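Side-chain contacts in alternansucrase (Leuconostoc mesenteroides, PDB 6HVG), which belongs to glycoside hydrolase family 70 and combines a calcium-binding catalytic region with flanking choline-binding-type and putative cell-wall-binding repeats: residues A[1282-1285]-A[1289-1292]; A[1322-1325]-A[1331-1334]. All blocks are in the same frame, centred on the assembly; numbering follows the deposited sequence.

Interaction 1 of 2, residues A[1282-1285]-A[1289-1292]; sequences PLQL and DAQT
Ala1290 turns its methyl group toward the turn at 1282-1285 and is met there by two neighbouring side chains, the amide of Gln1284 and the branched chain of Leu1283. The Gln1284 chain leaves the backbone with CG anti to its own carbonyl carbon and bends at chi2 (79°), which brings the amide back to the methyl: OE1 and CD each lie 3.7 Å from CB of Ala1290, while NE2 stands a little further off. The methyl thus lies over the flat face of the amide, in van der Waals packing. Leu1283 uses two parts of its chain. Its CB is 4.1 Å from Ala1290 CB, and its CD1 methyl lies 3.7 Å from the backbone O of Asp1289, a van der Waals approach. Within 1282-1285 a beta-turn with helical backbone angles at Leu1283 and Gln1284, closed by Leu1285 N on Pro1282 O at 3.2 Å, presents these two residues side by side to the chain as it enters strand 1291-1292. That strand pairs antiparallel with strand 383-384, from a distant part of the sequence, and Gln1284 also touches Gln385 just beyond it. Asp1289 sets off away from the turn at its CB, and its OD1 is hydrogen-bonded to OG of Ser384.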
loop_
_atom_site.group_PDB
_atom_site.type_symbol
_atom_site.label_atom_id
_atom_site.label_comp_id
_atom_site.label_asym_id
_atom_site.label_seq_id
_atom_site.Cartn_x
_atom_site.Cartn_y
_atom_site.Cartn_z
ATOM N N PRO A 1282 -21.063 -10.109 34.443
ATOM C CA PRO A 1282 -21.907 -9.078 34.998
ATOM C C PRO A 1282 -22.803 -9.700 36.046
ATOM O O PRO A 1282 -23.179 -10.850 35.895
ATOM C CB PRO A 1282 -22.735 -8.606 33.801
ATOM C CG PRO A 1282 -21.991 -9.038 32.597
ATOM C CD PRO A 1282 -21.303 -10.301 33.003
ATOM N N LEU A 1283 -23.136 -8.962 37.097
ATOM C CA LEU A 1283 -23.900 -9.540 38.204
ATOM C C LEU A 1283 -25.327 -9.923 37.811
ATOM O O LEU A 1283 -25.879 -10.826 38.405
ATOM C CB LEU A 1283 -23.894 -8.596 39.410
ATOM C CG LEU A 1283 -22.534 -8.338 40.097
ATOM C CD1 LEU A 1283 -22.667 -7.185 41.068
ATOM C CD2 LEU A 1283 -22.006 -9.542 40.811
ATOM N N GLN A 1284 -25.923 -9.256 36.818
ATOM C CA GLN A 1284 -27.283 -9.590 36.356
ATOM C C GLN A 1284 -27.333 -11.046 35.924
ATOM O O GLN A 1284 -28.354 -11.735 36.123
ATOM C CB GLN A 1284 -27.702 -8.788 35.106
ATOM C CG GLN A 1284 -27.644 -7.289 35.195
ATOM C CD GLN A 1284 -26.261 -6.749 35.032
ATOM O OE1 GLN A 1284 -25.279 -7.348 35.499
ATOM N NE2 GLN A 1284 -26.170 -5.587 34.390
ATOM N N LEU A 1285 -26.263 -11.488 35.267
ATOM C CA LEU A 1285 -26.224 -12.801 34.672
ATOM C C LEU A 1285 -26.087 -13.899 35.702
ATOM O O LEU A 1285 -26.460 -15.030 35.399
ATOM C CB LEU A 1285 -25.107 -12.904 33.638
ATOM C CG LEU A 1285 -25.375 -12.262 32.267
ATOM C CD1 LEU A 1285 -26.688 -12.705 31.654
ATOM C CD2 LEU A 1285 -25.397 -10.778 32.395
ATOM N N ASP A 1289 -27.683 -8.715 42.410
ATOM C CA ASP A 1289 -28.157 -7.356 42.203
ATOM C C ASP A 1289 -27.050 -6.428 41.749
ATOM O O ASP A 1289 -26.035 -6.300 42.423
ATOM C CB ASP A 1289 -28.751 -6.804 43.489
ATOM C CG ASP A 1289 -29.280 -5.387 43.328
ATOM O OD1 ASP A 1289 -29.770 -5.014 42.243
ATOM O OD2 ASP A 1289 -29.235 -4.638 44.311
ATOM N N ALA A 1290 -27.242 -5.835 40.577
ATOM C CA ALA A 1290 -26.272 -4.960 39.969
ATOM C C ALA A 1290 -26.767 -3.550 40.140
ATOM O O ALA A 1290 -27.823 -3.222 39.646
ATOM C CB ALA A 1290 -26.123 -5.294 38.485
ATOM N N GLN A 1291 -26.027 -2.716 40.852
ATOM C CA GLN A 1291 -26.441 -1.349 41.034
ATOM C C GLN A 1291 -25.597 -0.497 40.144
ATOM O O GLN A 1291 -24.394 -0.748 39.982
ATOM C CB GLN A 1291 -26.271 -0.939 42.488
ATOM C CG GLN A 1291 -27.176 -1.726 43.403
ATOM C CD GLN A 1291 -26.971 -1.369 44.852
ATOM O OE1 GLN A 1291 -25.847 -1.421 45.365
ATOM N NE2 GLN A 1291 -28.059 -1.020 45.529
ATOM N N THR A 1292 -26.204 0.525 39.569
ATOM C CA THR A 1292 -25.478 1.326 38.607
ATOM C C THR A 1292 -25.786 2.793 38.764
ATOM O O THR A 1292 -26.931 3.167 38.944
ATOM C CB THR A 1292 -25.719 0.821 37.170
ATOM O OG1 THR A 1292 -24.959 1.584 36.237
ATOM C CG2 THR A 1292 -27.173 0.904 36.812
#

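Interaction 2 of 2, residues A[1322-1325]-A[1331-1334]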
loop_
_atom_site.group_PDB
_atom_site.type_symbol
_atom_site.label_atom_id
_atom_site.label_comp_id
_atom_site.label_asym_id
_atom_site.label_seq_id
_atom_site.Cartn_x
_atom_site.Cartn_y
_atom_site.Cartn_z
ATOM N N ASN A 1322 -19.870 13.846 29.491
ATOM C CA ASN A 1322 -18.794 14.276 30.366
ATOM C C ASN A 1322 -17.922 13.124 30.828
ATOM O O ASN A 1322 -18.416 12.018 31.026
ATOM C CB ASN A 1322 -19.347 15.019 31.581
ATOM C CG ASN A 1322 -20.253 16.176 31.204
ATOM O OD1 ASN A 1322 -19.801 17.169 30.640
ATOM N ND2 ASN A 1322 -21.533 16.050 31.507
ATOM N N TRP A 1323 -16.626 13.395 31.003
ATOM C CA TRP A 1323 -15.675 12.379 31.432
ATOM C C TRP A 1323 -15.200 12.641 32.834
ATOM O O TRP A 1323 -15.037 13.796 33.242
ATOM C CB TRP A 1323 -14.470 12.330 30.486
ATOM C CG TRP A 1323 -14.752 11.598 29.224
ATOM C CD1 TRP A 1323 -15.309 12.113 28.079
ATOM C CD2 TRP A 1323 -14.522 10.211 28.969
ATOM N NE1 TRP A 1323 -15.409 11.137 27.131
ATOM C CE2 TRP A 1323 -14.929 9.959 27.643
ATOM C CE3 TRP A 1323 -13.975 9.160 29.719
ATOM C CZ2 TRP A 1323 -14.852 8.693 27.065
ATOM C CZ3 TRP A 1323 -13.875 7.897 29.125
ATOM C CH2 TRP A 1323 -14.319 7.681 27.817
ATOM N N TYR A 1324 -14.958 11.550 33.562
ATOM C CA TYR A 1324 -14.480 11.589 34.949
ATOM C C TYR A 1324 -13.348 10.589 35.164
ATOM O O TYR A 1324 -13.257 9.587 34.449
ATOM C CB TYR A 1324 -15.633 11.230 35.887
ATOM C CG TYR A 1324 -16.869 12.064 35.657
ATOM C CD1 TYR A 1324 -17.813 11.678 34.725
ATOM C CD2 TYR A 1324 -17.072 13.238 36.356
ATOM C CE1 TYR A 1324 -18.932 12.435 34.495
ATOM C CE2 TYR A 1324 -18.192 14.003 36.145
ATOM C CZ TYR A 1324 -19.116 13.602 35.216
ATOM O OH TYR A 1324 -20.223 14.381 34.997
ATOM N N TYR A 1325 -12.494 10.860 36.147
ATOM C CA TYR A 1325 -11.509 9.880 36.583
ATOM C C TYR A 1325 -11.764 9.474 38.046
ATOM O O TYR A 1325 -11.912 10.319 38.921
ATOM C CB TYR A 1325 -10.094 10.438 36.446
ATOM C CG TYR A 1325 -9.080 9.482 36.965
ATOM C CD1 TYR A 1325 -8.856 8.266 36.328
ATOM C CD2 TYR A 1325 -8.375 9.743 38.113
ATOM C CE1 TYR A 1325 -7.955 7.353 36.835
ATOM C CE2 TYR A 1325 -7.471 8.831 38.616
ATOM C CZ TYR A 1325 -7.280 7.645 37.979
ATOM O OH TYR A 1325 -6.362 6.747 38.458
ATOM N N TYR A 1331 -12.978 6.954 44.228
ATOM C CA TYR A 1331 -13.596 8.269 44.329
ATOM C C TYR A 1331 -13.245 9.150 43.144
ATOM O O TYR A 1331 -12.096 9.235 42.755
ATOM C CB TYR A 1331 -13.179 8.969 45.642
ATOM C CG TYR A 1331 -13.886 8.426 46.866
ATOM C CD1 TYR A 1331 -15.239 8.635 47.047
ATOM C CD2 TYR A 1331 -13.207 7.675 47.826
ATOM C CE1 TYR A 1331 -15.892 8.139 48.152
ATOM C CE2 TYR A 1331 -13.863 7.163 48.928
ATOM C CZ TYR A 1331 -15.199 7.400 49.080
ATOM O OH TYR A 1331 -15.866 6.906 50.175
ATOM N N MET A 1332 -14.252 9.794 42.586
ATOM C CA MET A 1332 -14.085 10.777 41.535
ATOM C C MET A 1332 -13.107 11.844 41.977
ATOM O O MET A 1332 -13.143 12.288 43.122
ATOM C CB MET A 1332 -15.452 11.408 41.238
ATOM C CG MET A 1332 -15.468 12.504 40.214
ATOM S SD MET A 1332 -17.083 13.284 40.062
ATOM C CE MET A 1332 -18.019 11.940 39.354
ATOM N N VAL A 1333 -12.232 12.257 41.074
ATOM C CA VAL A 1333 -11.283 13.337 41.348
ATOM C C VAL A 1333 -11.955 14.647 41.007
ATOM O O VAL A 1333 -12.559 14.773 39.936
ATOM C CB VAL A 1333 -9.991 13.180 40.503
ATOM C CG1 VAL A 1333 -9.148 14.446 40.508
ATOM C CG2 VAL A 1333 -9.186 11.972 40.996
ATOM N N ARG A 1334 -11.840 15.618 41.909
ATOM C CA ARG A 1334 -12.507 16.908 41.764
ATOM C C ARG A 1334 -11.629 18.005 42.332
ATOM O O ARG A 1334 -10.975 17.801 43.332
ATOM C CB ARG A 1334 -13.834 16.890 42.547
ATOM C CG ARG A 1334 -14.793 15.750 42.189
ATOM C CD ARG A 1334 -16.097 15.815 42.972
ATOM N NE ARG A 1334 -15.863 15.487 44.371
ATOM C CZ ARG A 1334 -16.279 16.195 45.410
ATOM N NH1 ARG A 1334 -17.014 17.292 45.253
ATOM N NH2 ARG A 1334 -15.955 15.781 46.622
HETATM O O HOH W 1 -13.366 13.299 37.655
#
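Two tyrosine rings of strand 1323-1326 meet the segment 1331-1334 in different ways. Against the Tyr1324 ring the end of Met1332 arrives obliquely, CE lying 3.4 Å from CD2; SD stands 4.7 Å from the ring centroid, 57° off the normal, in a Met-aromatic contact. The Met1332 chain runs extended through chi1 and chi2 and bends at chi3 (-68°), which brings its terminal methyl to the CD2-CE2 side of the tyrosine. At the Tyr1325 ring, by contrast, Val1333 CG2 sits at the edge, near the ring plane, 3.7 Å from CD2. The phenol ends are secured outside the contact, Tyr1324 OH by Asp1318 and Tyr1325 OH by Asp1313.

Between the two side-chain contacts the backbones are joined by one direct bond, from Val1333 N to Tyr1325 O (2.9 Å, 155° at the hydrogen). The same carbonyl oxygen also receives a CA-H...O contact from Met1332, with CA 3.4 Å away. A water continues the connection: it accepts from Tyr1325 N at 3.0 Å and donates to Val1333 O at 2.8 Å. Strand 1323-1326 pairs with 1314-1317, whose Phe1315 ring meets that of Tyr1325, in a two-stranded antiparallel hairpin, as in choline-binding-type repeats, and the chain leaving it folds back beside Tyr1324 and Tyr1325. Met1332 also packs on Val1301 of strand 1301-1304, and Val1333 on Phe1358.

Direct and water-mediated bonds thus satisfy both the N and the O of Tyr1325, as well as the N and O of Val1333, in a largely buried contact, while the aromatic and aliphatic groups that flank them supply apolar cover.

How the interactions relate
Both interactions are short-range in sequence and lie on the same side of the chain's centre, their own centres 22 Å apart and nearest atoms about 12 Å apart without touching. Interaction 1 comes first along the chain, within the family 70 range, and is only partly buried; interaction 2 follows within a putative cell-wall-binding repeat and is more deeply buried. They share no strand: one sets a turn against the residues leading into strand 1291-1292, the other a returning chain against a hairpin strand. Chemistry follows place. The first relies on aliphatic and amide van der Waals packing, whereas the second adds aromatic and sulfur contacts to direct and water-mediated backbone bonding.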